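Local coordinates for protein membrane-anchored mycosin mycp1 (Mycobacterium thermoresistibile, PDB 4HVL) that probably works as a subtilisin-like serine endopeptidase, a mycosin that forms an essential component of the ESX-1 type VII secretion system, at residues A[60-65]-A[325-330]; A[206-211]-A[332-337]; A[254-259]-A[277-282]. All coordinates share one frame; numbering follows the deposited sequence.

Overall arrangement
Contacts 1 and 2 lie on the same side of the subtilisin-like fold, and contacts 2 and 3 reach neighbouring strands of its parallel sheet. Contacts 1 and 2 have centres 12 Å apart and are joined by Arg-326 of contact 1, whose NH1 lies 2.7 Å from Asn-208 O and NH2 3.2 Å from Leu-332 O in contact 2. Contacts 2 and 3, 15 Å apart, meet where Leu-256 N comes within 3.2 Å of Val-211 O. Contacts 1 and 3 do not touch; their nearest atoms are about 8 Å apart. Contact 3 is near the predicted catalytic Ser-312, with Val-258 about 9 Å from it, side chain to side chain. In contact 2, the side chain of Pro-334 is about 7 Å from a bound zinc ion.

Contact 1: A[60-65]-A[325-330]; sequences TGAGIT and IRQRYP
The amide oxygen OE1 of Gln-327 faces three successive backbone N-H groups, those of Thr-60, Gly-61 and Ala-62. The Thr-60 N bond, 2.9 Å to Gln-327 OE1, is the straightest at 153° and lies in the plane of the carbonyl. Gly-61 N is just as near OE1 but its bond is bent and weak, and the one from Ala-62 N, 3.3 Å from OE1, is weak too. The other half of the amide, Gln-327 NE2, rests 3.5 Å from Ala-62 CB and donates to a water, which in turn donates to Thr-60 OG1; direct bonds and water bridge together fix which way the amide is turned. CG stands anti to the backbone N (chi1 178°), and the extended chain beyond it carries the amide to the loop.

Gly-61 to Ile-64 form a type II beta turn, closed by Ile-64 N on Gly-61 O, in the loop that leads into strand 65-70 of the parallel sheet. Gln-327 sits near the C-terminal end of helix 311-328, which carries the predicted catalytic Ser-312 close to its start. Beside the polar cluster, Ile-64 CD1 lies against the helix backbone, 3.8 Å from Gln-327 N, and 4.0 Å from Arg-326 CB. Farther out, Thr-60 OG1 is also hydrogen-bonded to Asp-125 OD2, while the Arg-326 guanidinium leads away from this loop to the carbonyls of Asn-208, Gln-175 and Leu-332.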
ATOM      1  N   THR A  60       8.942   6.058  17.363  1.00 21.56           N
ATOM      2  CA  THR A  60       8.348   4.720  17.324  1.00 21.66           C
ATOM      3  C   THR A  60       6.892   4.681  16.817  1.00 21.26           C
ATOM      4  O   THR A  60       6.282   3.624  16.829  1.00 19.98           O
ATOM      5  CB  THR A  60       8.308   4.099  18.725  1.00 22.78           C
ATOM      6  OG1 THR A  60       7.533   4.934  19.587  1.00 23.28           O
ATOM      7  CG2 THR A  60       9.702   3.940  19.300  1.00 24.13           C
ATOM      8  N   GLY A  61       6.355   5.837  16.408  1.00 20.58           N
ATOM      9  CA  GLY A  61       4.957   5.986  16.032  1.00 20.36           C
ATOM     10  C   GLY A  61       3.946   6.194  17.156  1.00 19.81           C
ATOM     11  O   GLY A  61       2.748   6.106  16.909  1.00 19.52           O
ATOM     12  N   ALA A  62       4.402   6.489  18.376  1.00 19.48           N
ATOM     13  CA  ALA A  62       3.490   6.687  19.502  1.00 19.51           C
ATOM     14  C   ALA A  62       2.586   7.877  19.230  1.00 19.75           C
ATOM     15  O   ALA A  62       3.061   8.900  18.751  1.00 20.01           O
ATOM     16  CB  ALA A  62       4.257   6.920  20.805  1.00 19.87           C
ATOM     17  N   GLY A  63       1.301   7.743  19.570  1.00 19.23           N
ATOM     18  CA  GLY A  63       0.291   8.765  19.286  1.00 19.33           C
ATOM     19  C   GLY A  63      -0.302   8.757  17.869  1.00 18.74           C
ATOM     20  O   GLY A  63      -1.262   9.447  17.616  1.00 19.57           O
ATOM     21  N   ILE A  64       0.248   7.980  16.944  1.00 18.38           N
ATOM     22  CA  ILE A  64      -0.170   8.026  15.530  1.00 17.64           C
ATOM     23  C   ILE A  64      -1.033   6.813  15.246  1.00 17.78           C
ATOM     24  O   ILE A  64      -0.790   5.735  15.809  1.00 17.77           O
ATOM     25  CB  ILE A  64       1.053   8.028  14.592  1.00 17.58           C
ATOM     26  CG1 ILE A  64       2.032   9.157  14.971  1.00 17.90           C
ATOM     27  CG2 ILE A  64       0.658   8.119  13.108  1.00 17.39           C
ATOM     28  CD1 ILE A  64       1.461  10.567  14.892  1.00 18.28           C
ATOM     29  N   THR A  65      -2.044   7.002  14.396  1.00 17.34           N
ATOM     30  CA  THR A  65      -2.962   5.944  13.966  1.00 17.20           C
ATOM     31  C   THR A  65      -2.811   5.773  12.444  1.00 16.84           C
ATOM     32  O   THR A  65      -2.946   6.737  11.695  1.00 16.98           O
ATOM     33  CB  THR A  65      -4.424   6.318  14.321  1.00 17.80           C
ATOM     34  OG1 THR A  65      -4.557   6.434  15.753  1.00 18.65           O
ATOM     35  CG2 THR A  65      -5.441   5.285  13.797  1.00 17.39           C
ATOM     36  N   ILE A 325       7.780   9.936  11.268  1.00 18.11           N
ATOM     37  CA  ILE A 325       7.970  11.346  10.955  1.00 18.59           C
ATOM     38  C   ILE A 325       6.930  12.223  11.653  1.00 19.01           C
ATOM     39  O   ILE A 325       7.294  13.225  12.302  1.00 19.99           O
ATOM     40  CB  ILE A 325       7.995  11.594   9.427  1.00 18.48           C
ATOM     41  CG1 ILE A 325       9.315  11.068   8.828  1.00 18.60           C
ATOM     42  CG2 ILE A 325       7.876  13.073   9.114  1.00 19.23           C
ATOM     43  CD1 ILE A 325       9.301  10.834   7.324  1.00 18.24           C
ATOM     44  N   ARG A 326       5.664  11.821  11.584  1.00 18.65           N
ATOM     45  CA  ARG A 326       4.582  12.626  12.132  1.00 18.83           C
ATOM     46  C   ARG A 326       4.655  12.660  13.661  1.00 19.52           C
ATOM     47  O   ARG A 326       4.328  13.697  14.270  1.00 19.55           O
ATOM     48  CB  ARG A 326       3.217  12.146  11.643  1.00 18.65           C
ATOM     49  CG  ARG A 326       3.055  12.199  10.132  1.00 18.38           C
ATOM     50  CD  ARG A 326       1.594  12.408   9.732  1.00 18.57           C
ATOM     51  NE  ARG A 326       1.228  13.818   9.824  1.00 18.95           N
ATOM     52  CZ  ARG A 326       0.076  14.327   9.388  1.00 19.63           C
ATOM     53  NH1 ARG A 326      -0.856  13.526   8.850  1.00 19.52           N
ATOM     54  NH2 ARG A 326      -0.155  15.643   9.494  1.00 19.59           N
ATOM     55  N   GLN A 327       5.116  11.571  14.290  1.00 19.47           N
ATOM     56  CA  GLN A 327       5.353  11.623  15.733  1.00 20.70           C
ATOM     57  C   GLN A 327       6.459  12.632  16.071  1.00 21.31           C
ATOM     58  O   GLN A 327       6.297  13.465  16.956  1.00 22.10           O
ATOM     59  CB  GLN A 327       5.725  10.260  16.347  1.00 21.08           C
ATOM     60  CG  GLN A 327       5.998  10.386  17.852  1.00 22.26           C
ATOM     61  CD  GLN A 327       6.674   9.176  18.492  1.00 22.96           C
ATOM     62  OE1 GLN A 327       7.130   8.259  17.819  1.00 22.33           O
ATOM     63  NE2 GLN A 327       6.755   9.192  19.821  1.00 24.16           N
ATOM     64  N   ARG A 328       7.589  12.535  15.382  1.00 21.15           N
ATOM     65  CA  ARG A 328       8.747  13.331  15.748  1.00 22.01           C
ATOM     66  C   ARG A 328       8.550  14.795  15.372  1.00 21.67           C
ATOM     67  O   ARG A 328       9.056  15.678  16.058  1.00 22.09           O
ATOM     68  CB  ARG A 328       9.999  12.799  15.078  1.00 22.54           C
ATOM     69  CG  ARG A 328      11.258  13.421  15.631  1.00 23.98           C
ATOM     70  CD  ARG A 328      12.459  12.706  15.055  1.00 24.77           C
ATOM     71  NE  ARG A 328      13.676  13.360  15.494  1.00 26.49           N
ATOM     72  CZ  ARG A 328      14.200  13.232  16.699  1.00 27.59           C
ATOM     73  NH1 ARG A 328      13.640  12.454  17.619  1.00 27.84           N
ATOM     74  NH2 ARG A 328      15.300  13.884  16.976  1.00 29.11           N
ATOM     75  N   TYR A 329       7.818  15.030  14.289  1.00 20.70           N
ATOM     76  CA  TYR A 329       7.549  16.362  13.784  1.00 20.89           C
ATOM     77  C   TYR A 329       6.039  16.542  13.560  1.00 20.33           C
ATOM     78  O   TYR A 329       5.573  16.532  12.418  1.00 19.67           O
ATOM     79  CB  TYR A 329       8.311  16.570  12.479  1.00 21.36           C
ATOM     80  CG  TYR A 329       9.812  16.318  12.597  1.00 22.62           C
ATOM     81  CD1 TYR A 329      10.640  17.207  13.300  1.00 24.23           C
ATOM     82  CD2 TYR A 329      10.402  15.192  12.020  1.00 22.66           C
ATOM     83  CE1 TYR A 329      12.007  16.973  13.415  1.00 25.18           C
ATOM     84  CE2 TYR A 329      11.775  14.956  12.133  1.00 23.76           C
ATOM     85  CZ  TYR A 329      12.563  15.850  12.822  1.00 24.75           C
ATOM     86  OH  TYR A 329      13.923  15.633  12.932  1.00 26.92           O
ATOM     87  N   PRO A 330       5.265  16.704  14.654  1.00 20.32           N
ATOM     88  CA  PRO A 330       3.805  16.734  14.503  1.00 20.37           C
ATOM     89  C   PRO A 330       3.265  17.991  13.786  1.00 20.49           C
ATOM     90  O   PRO A 330       2.115  17.996  13.380  1.00 20.56           O
ATOM     91  CB  PRO A 330       3.287  16.624  15.956  1.00 20.91           C
ATOM     92  CG  PRO A 330       4.414  17.106  16.809  1.00 21.41           C
ATOM     93  CD  PRO A 330       5.692  16.817  16.062  1.00 20.94           C
TER
HETATM   94  O   HOH W   1       8.597   7.101  20.915  1.00 25.30           O

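Contact 2: A[206-211]-A[332-337]; sequences VKNAVV and LTPAQV
Apolar contact centres on Val-210 and Pro-334, whose CA atoms are 4.8 Å apart. The CG2 branch of Val-210 lies 3.8 Å from Pro-334 CB, the two side chains crossing at a slant, and the same methyl is 3.9 Å from Val-337 CB. CG2 thus sits where the first turn of helix 334-343 presents both residues to the start of strand 210-214, an inner strand of the parallel sheet between 176-179 and 256-261.

Two oxygens pack on the proline ring: Asn-208 OD1 approaches Pro-334 CD at 3.4 Å, its side chain about perpendicular to the ring's, and Ala-209 O stands 3.6 Å from Pro-334 CB.

The side-chain hydrogen bonds between residues of the two segments lie within 332-337, where Thr-333 and Gln-336 make a capping box. Thr-333 N donates 2.9 Å to Gln-336 OE1, nearly straight at 173° and on a lone pair, while Gln-336 N donates to Thr-333 OG1 over 3.3 Å. From outside, Arg-326 links Asn-208 O (NH1) and Leu-332 O (NH2).

The capping box serves the helix start locally, and Pro-334, which has no N-H to satisfy, meets loop and strand through van der Waals contact; the buried Ala-209 O finds no hydrogen-bond partner in the model.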
ATOM      1  N   VAL A 206      -8.517  17.792   3.548  1.00 18.73           N
ATOM      2  CA  VAL A 206      -9.592  18.112   4.505  1.00 19.12           C
ATOM      3  C   VAL A 206      -9.384  17.467   5.881  1.00 19.55           C
ATOM      4  O   VAL A 206      -9.737  18.061   6.906  1.00 20.33           O
ATOM      5  CB  VAL A 206     -10.961  17.738   3.926  1.00 18.81           C
ATOM      6  CG1 VAL A 206     -12.078  18.072   4.891  1.00 19.15           C
ATOM      7  CG2 VAL A 206     -11.160  18.449   2.591  1.00 18.96           C
ATOM      8  N   LYS A 207      -8.835  16.256   5.908  1.00 19.55           N
ATOM      9  CA  LYS A 207      -8.647  15.527   7.167  1.00 20.36           C
ATOM     10  C   LYS A 207      -7.175  15.356   7.590  1.00 21.49           C
ATOM     11  O   LYS A 207      -6.895  14.654   8.549  1.00 22.16           O
ATOM     12  CB  LYS A 207      -9.366  14.172   7.102  1.00 19.49           C
ATOM     13  CG  LYS A 207     -10.840  14.261   6.711  1.00 19.13           C
ATOM     14  CD  LYS A 207     -11.718  14.921   7.785  1.00 19.83           C
ATOM     15  CE  LYS A 207     -13.188  14.857   7.384  1.00 19.78           C
ATOM     16  NZ  LYS A 207     -14.143  15.654   8.210  1.00 20.06           N
ATOM     17  N   ASN A 208      -6.236  16.014   6.917  1.00 23.14           N
ATOM     18  CA  ASN A 208      -4.842  16.050   7.404  1.00 25.18           C
ATOM     19  C   ASN A 208      -4.135  14.680   7.426  1.00 23.99           C
ATOM     20  O   ASN A 208      -3.350  14.392   8.347  1.00 25.03           O
ATOM     21  CB  ASN A 208      -4.794  16.702   8.813  1.00 27.70           C
ATOM     22  CG  ASN A 208      -3.376  16.837   9.361  1.00 31.25           C
ATOM     23  OD1 ASN A 208      -2.481  17.313   8.662  1.00 32.89           O
ATOM     24  ND2 ASN A 208      -3.162  16.414  10.632  1.00 33.13           N
ATOM     25  N   ALA A 209      -4.414  13.838   6.433  1.00 21.26           N
ATOM     26  CA  ALA A 209      -3.832  12.500   6.386  1.00 20.27           C
ATOM     27  C   ALA A 209      -2.834  12.354   5.262  1.00 18.76           C
ATOM     28  O   ALA A 209      -3.005  12.887   4.166  1.00 18.37           O
ATOM     29  CB  ALA A 209      -4.910  11.434   6.256  1.00 20.50           C
ATOM     30  N   VAL A 210      -1.780  11.621   5.559  1.00 17.99           N
ATOM     31  CA  VAL A 210      -0.774  11.278   4.571  1.00 17.65           C
ATOM     32  C   VAL A 210      -1.295  10.029   3.909  1.00 16.64           C
ATOM     33  O   VAL A 210      -1.666   9.105   4.624  1.00 16.56           O
ATOM     34  CB  VAL A 210       0.559  10.936   5.237  1.00 18.26           C
ATOM     35  CG1 VAL A 210       1.473  10.183   4.261  1.00 18.41           C
ATOM     36  CG2 VAL A 210       1.219  12.201   5.752  1.00 19.37           C
ATOM     37  N   VAL A 211      -1.342   9.999   2.577  1.00 15.74           N
ATOM     38  CA  VAL A 211      -1.786   8.800   1.865  1.00 15.33           C
ATOM     39  C   VAL A 211      -0.641   8.165   1.104  1.00 14.77           C
ATOM     40  O   VAL A 211      -0.023   8.808   0.300  1.00 15.16           O
ATOM     41  CB  VAL A 211      -2.950   9.089   0.884  1.00 15.18           C
ATOM     42  CG1 VAL A 211      -3.428   7.789   0.262  1.00 15.22           C
ATOM     43  CG2 VAL A 211      -4.109   9.749   1.622  1.00 15.44           C
ATOM     44  N   LEU A 332       4.279  19.003  10.890  1.00 20.32           N
ATOM     45  CA  LEU A 332       4.387  18.839   9.438  1.00 19.83           C
ATOM     46  C   LEU A 332       3.042  18.536   8.789  1.00 19.68           C
ATOM     47  O   LEU A 332       2.272  17.726   9.292  1.00 19.52           O
ATOM     48  CB  LEU A 332       5.403  17.758   9.077  1.00 19.27           C
ATOM     49  CG  LEU A 332       6.858  18.079   9.438  1.00 19.93           C
ATOM     50  CD1 LEU A 332       7.737  17.053   8.772  1.00 19.89           C
ATOM     51  CD2 LEU A 332       7.309  19.488   9.029  1.00 20.67           C
ATOM     52  N   THR A 333       2.760  19.204   7.678  1.00 20.09           N
ATOM     53  CA  THR A 333       1.581  18.883   6.858  1.00 20.28           C
ATOM     54  C   THR A 333       1.849  17.569   6.107  1.00 19.79           C
ATOM     55  O   THR A 333       2.981  17.112   6.032  1.00 19.86           O
ATOM     56  CB  THR A 333       1.278  19.989   5.834  1.00 20.57           C
ATOM     57  OG1 THR A 333       2.361  20.093   4.906  1.00 21.03           O
ATOM     58  CG2 THR A 333       1.087  21.330   6.512  1.00 21.16           C
ATOM     59  N   PRO A 334       0.812  16.958   5.546  1.00 20.24           N
ATOM     60  CA  PRO A 334       1.076  15.757   4.753  1.00 19.77           C
ATOM     61  C   PRO A 334       2.017  16.013   3.559  1.00 19.75           C
ATOM     62  O   PRO A 334       2.863  15.167   3.257  1.00 19.31           O
ATOM     63  CB  PRO A 334      -0.317  15.348   4.289  1.00 19.94           C
ATOM     64  CG  PRO A 334      -1.215  15.890   5.342  1.00 20.44           C
ATOM     65  CD  PRO A 334      -0.631  17.165   5.789  1.00 20.54           C
ATOM     66  N   ALA A 335       1.899  17.168   2.906  1.00 20.10           N
ATOM     67  CA  ALA A 335       2.829  17.493   1.801  1.00 20.47           C
ATOM     68  C   ALA A 335       4.277  17.501   2.294  1.00 20.42           C
ATOM     69  O   ALA A 335       5.170  17.001   1.628  1.00 20.33           O
ATOM     70  CB  ALA A 335       2.492  18.832   1.147  1.00 21.12           C
ATOM     71  N   GLN A 336       4.505  18.093   3.457  1.00 20.68           N
ATOM     72  CA  GLN A 336       5.850  18.192   4.000  1.00 20.77           C
ATOM     73  C   GLN A 336       6.359  16.819   4.455  1.00 20.11           C
ATOM     74  O   GLN A 336       7.550  16.539   4.344  1.00 20.21           O
ATOM     75  CB  GLN A 336       5.892  19.188   5.161  1.00 21.24           C
ATOM     76  CG  GLN A 336       5.691  20.643   4.747  1.00 22.15           C
ATOM     77  CD  GLN A 336       5.463  21.554   5.945  1.00 22.72           C
ATOM     78  OE1 GLN A 336       4.695  21.233   6.866  1.00 22.29           O
ATOM     79  NE2 GLN A 336       6.138  22.673   5.949  1.00 23.43           N
ATOM     80  N   VAL A 337       5.472  15.951   4.946  1.00 19.37           N
ATOM     81  CA  VAL A 337       5.907  14.609   5.343  1.00 19.03           C
ATOM     82  C   VAL A 337       6.457  13.865   4.136  1.00 19.36           C
ATOM     83  O   VAL A 337       7.582  13.379   4.140  1.00 19.65           O
ATOM     84  CB  VAL A 337       4.772  13.790   6.000  1.00 18.50           C
ATOM     85  CG1 VAL A 337       5.230  12.357   6.277  1.00 17.92           C
ATOM     86  CG2 VAL A 337       4.326  14.438   7.311  1.00 18.54           C
TER

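Contact 3: A[254-259]-A[277-282]; sequences LVLTVG and VGAAAP
Val-258 of strand 256-261 and Ala-279 of strand 277-282, the outermost strand at this end of the parallel sheet, share one face of the sheet, and the end of Leu-256 comes in toward Ala-279. CG of Leu-256 stands anti to the backbone N (chi1 175°), and from it CD1 reaches to 3.9 Å from Gly-278 CA and 4.1 Å from Ala-279 CB. Val-258 extends CG1 farther along, 3.8 Å from Ala-280 CA and 4.2 Å from Ala-281 CB. Helix 311-328 packs here, with Val-318 against both Leu-256 and Val-258.

On the opposite face, Ala-280 points its CB beside Gly-259, 3.3 Å from that residue's O. Separately, Val-277 CG1 approaches Gly-259 N, and the Thr-257 methyl CG2 passes the CA of Val-277. Thr-257 OG1 does not join this packing; it is hydrogen-bonded to Ala-249 O.

The strands run in the same general direction, their short axes 43° apart. Their parallel pairing is clear at Val-258 with Ala-279 and at Gly-259 with Ala-280: Gly-259 N donates to Ala-279 O over 2.8 Å and Ala-281 N to Gly-259 O over 3.1 Å. Thr-257 O accepts from both Gly-278 N (2.9 Å) and, weakly and at a bent 143°, Ala-279 N.

Two adjacent amides thus converge on Thr-257 O, and regular pairing follows at Val-258 and Gly-259. With glycines and alanines filling much of the pairing, main-chain bonds probably do most to hold the junction, and Leu-256 and Val-258 supply apolar contact facing helix 311-328.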
ATOM      1  N   LEU A 254      -0.606  13.833  -4.800  1.00 21.77           N
ATOM      2  CA  LEU A 254      -1.586  13.739  -3.704  1.00 22.68           C
ATOM      3  C   LEU A 254      -1.299  12.545  -2.825  1.00 21.59           C
ATOM      4  O   LEU A 254      -1.513  12.592  -1.622  1.00 21.95           O
ATOM      5  CB  LEU A 254      -3.018  13.592  -4.231  1.00 23.65           C
ATOM      6  CG  LEU A 254      -3.740  14.823  -4.694  1.00 25.13           C
ATOM      7  CD1 LEU A 254      -5.221  14.462  -4.858  1.00 25.72           C
ATOM      8  CD2 LEU A 254      -3.563  15.962  -3.706  1.00 26.14           C
ATOM      9  N   VAL A 255      -0.854  11.467  -3.462  1.00 20.54           N
ATOM     10  CA  VAL A 255      -0.383  10.279  -2.789  1.00 19.73           C
ATOM     11  C   VAL A 255       1.108  10.122  -3.091  1.00 19.26           C
ATOM     12  O   VAL A 255       1.606  10.574  -4.121  1.00 20.05           O
ATOM     13  CB  VAL A 255      -1.128   9.000  -3.267  1.00 19.70           C
ATOM     14  CG1 VAL A 255      -2.648   9.158  -3.197  1.00 19.66           C
ATOM     15  CG2 VAL A 255      -0.692   8.581  -4.664  1.00 19.74           C
ATOM     16  N   LEU A 256       1.817   9.478  -2.184  1.00 18.62           N
ATOM     17  CA  LEU A 256       3.166   8.983  -2.464  1.00 17.54           C
ATOM     18  C   LEU A 256       3.094   7.486  -2.844  1.00 16.47           C
ATOM     19  O   LEU A 256       2.756   6.615  -2.035  1.00 15.90           O
ATOM     20  CB  LEU A 256       4.068   9.200  -1.253  1.00 17.63           C
ATOM     21  CG  LEU A 256       5.488   8.632  -1.305  1.00 17.57           C
ATOM     22  CD1 LEU A 256       6.219   9.221  -2.506  1.00 17.87           C
ATOM     23  CD2 LEU A 256       6.239   8.912  -0.012  1.00 18.05           C
ATOM     24  N   THR A 257       3.426   7.210  -4.094  1.00 16.05           N
ATOM     25  CA  THR A 257       3.348   5.883  -4.651  1.00 15.30           C
ATOM     26  C   THR A 257       4.703   5.194  -4.576  1.00 15.22           C
ATOM     27  O   THR A 257       5.723   5.755  -4.983  1.00 15.18           O
ATOM     28  CB  THR A 257       2.841   5.979  -6.103  1.00 15.39           C
ATOM     29  OG1 THR A 257       1.509   6.483  -6.075  1.00 15.08           O
ATOM     30  CG2 THR A 257       2.874   4.625  -6.820  1.00 15.12           C
ATOM     31  N   VAL A 258       4.694   3.972  -4.043  1.00 14.98           N
ATOM     32  CA  VAL A 258       5.909   3.279  -3.654  1.00 15.19           C
ATOM     33  C   VAL A 258       6.135   1.997  -4.474  1.00 14.94           C
ATOM     34  O   VAL A 258       5.339   1.037  -4.410  1.00 14.34           O
ATOM     35  CB  VAL A 258       5.886   2.916  -2.146  1.00 15.02           C
ATOM     36  CG1 VAL A 258       7.244   2.407  -1.679  1.00 15.40           C
ATOM     37  CG2 VAL A 258       5.449   4.113  -1.322  1.00 15.18           C
ATOM     38  N   GLY A 259       7.248   1.989  -5.206  1.00 14.87           N
ATOM     39  CA  GLY A 259       7.727   0.814  -5.930  1.00 14.97           C
ATOM     40  C   GLY A 259       8.590  -0.083  -5.061  1.00 15.05           C
ATOM     41  O   GLY A 259       8.894   0.252  -3.918  1.00 15.36           O
ATOM     42  N   VAL A 277       5.314   7.125  -9.832  1.00 15.94           N
ATOM     43  CA  VAL A 277       6.059   6.482  -8.738  1.00 15.70           C
ATOM     44  C   VAL A 277       6.991   7.537  -8.099  1.00 16.01           C
ATOM     45  O   VAL A 277       7.687   8.249  -8.817  1.00 16.48           O
ATOM     46  CB  VAL A 277       6.867   5.266  -9.256  1.00 15.89           C
ATOM     47  CG1 VAL A 277       7.682   4.624  -8.133  1.00 16.35           C
ATOM     48  CG2 VAL A 277       5.948   4.252  -9.898  1.00 15.76           C
ATOM     49  N   GLY A 278       6.975   7.638  -6.768  1.00 20.06           N
ATOM     50  CA  GLY A 278       7.718   8.665  -6.014  1.00 19.55           C
ATOM     51  C   GLY A 278       8.882   8.153  -5.169  1.00 18.82           C
ATOM     52  O   GLY A 278       9.808   8.895  -4.852  1.00 18.86           O
ATOM     53  N   ALA A 279       8.851   6.872  -4.814  1.00 18.21           N
ATOM     54  CA  ALA A 279       9.824   6.309  -3.911  1.00 17.45           C
ATOM     55  C   ALA A 279       9.781   4.787  -3.987  1.00 17.18           C
ATOM     56  O   ALA A 279       8.929   4.204  -4.686  1.00 17.01           O
ATOM     57  CB  ALA A 279       9.527   6.763  -2.497  1.00 17.08           C
ATOM     58  N   ALA A 280      10.704   4.153  -3.272  1.00 16.44           N
ATOM     59  CA  ALA A 280      10.725   2.706  -3.183  1.00 16.23           C
ATOM     60  C   ALA A 280      11.166   2.204  -1.820  1.00 15.61           C
ATOM     61  O   ALA A 280      11.705   2.954  -0.999  1.00 15.38           O
ATOM     62  CB  ALA A 280      11.622   2.125  -4.268  1.00 17.05           C
ATOM     63  N   ALA A 281      10.912   0.915  -1.596  1.00 15.25           N
ATOM     64  CA  ALA A 281      11.231   0.267  -0.350  1.00 14.85           C
ATOM     65  C   ALA A 281      11.238  -1.277  -0.531  1.00 15.10           C
ATOM     66  O   ALA A 281      10.841  -1.777  -1.583  1.00 14.88           O
ATOM     67  CB  ALA A 281      10.236   0.714   0.712  1.00 14.42           C
ATOM     68  N   PRO A 282      11.745  -2.031   0.470  1.00 14.94           N
ATOM     69  CA  PRO A 282      11.863  -3.474   0.298  1.00 15.19           C
ATOM     70  C   PRO A 282      10.516  -4.142   0.004  1.00 15.09           C
ATOM     71  O   PRO A 282       9.506  -3.817   0.636  1.00 14.21           O
ATOM     72  CB  PRO A 282      12.400  -3.924   1.637  1.00 15.18           C
ATOM     73  CG  PRO A 282      13.251  -2.774   2.060  1.00 15.43           C
ATOM     74  CD  PRO A 282      12.384  -1.599   1.714  1.00 15.12           C
TER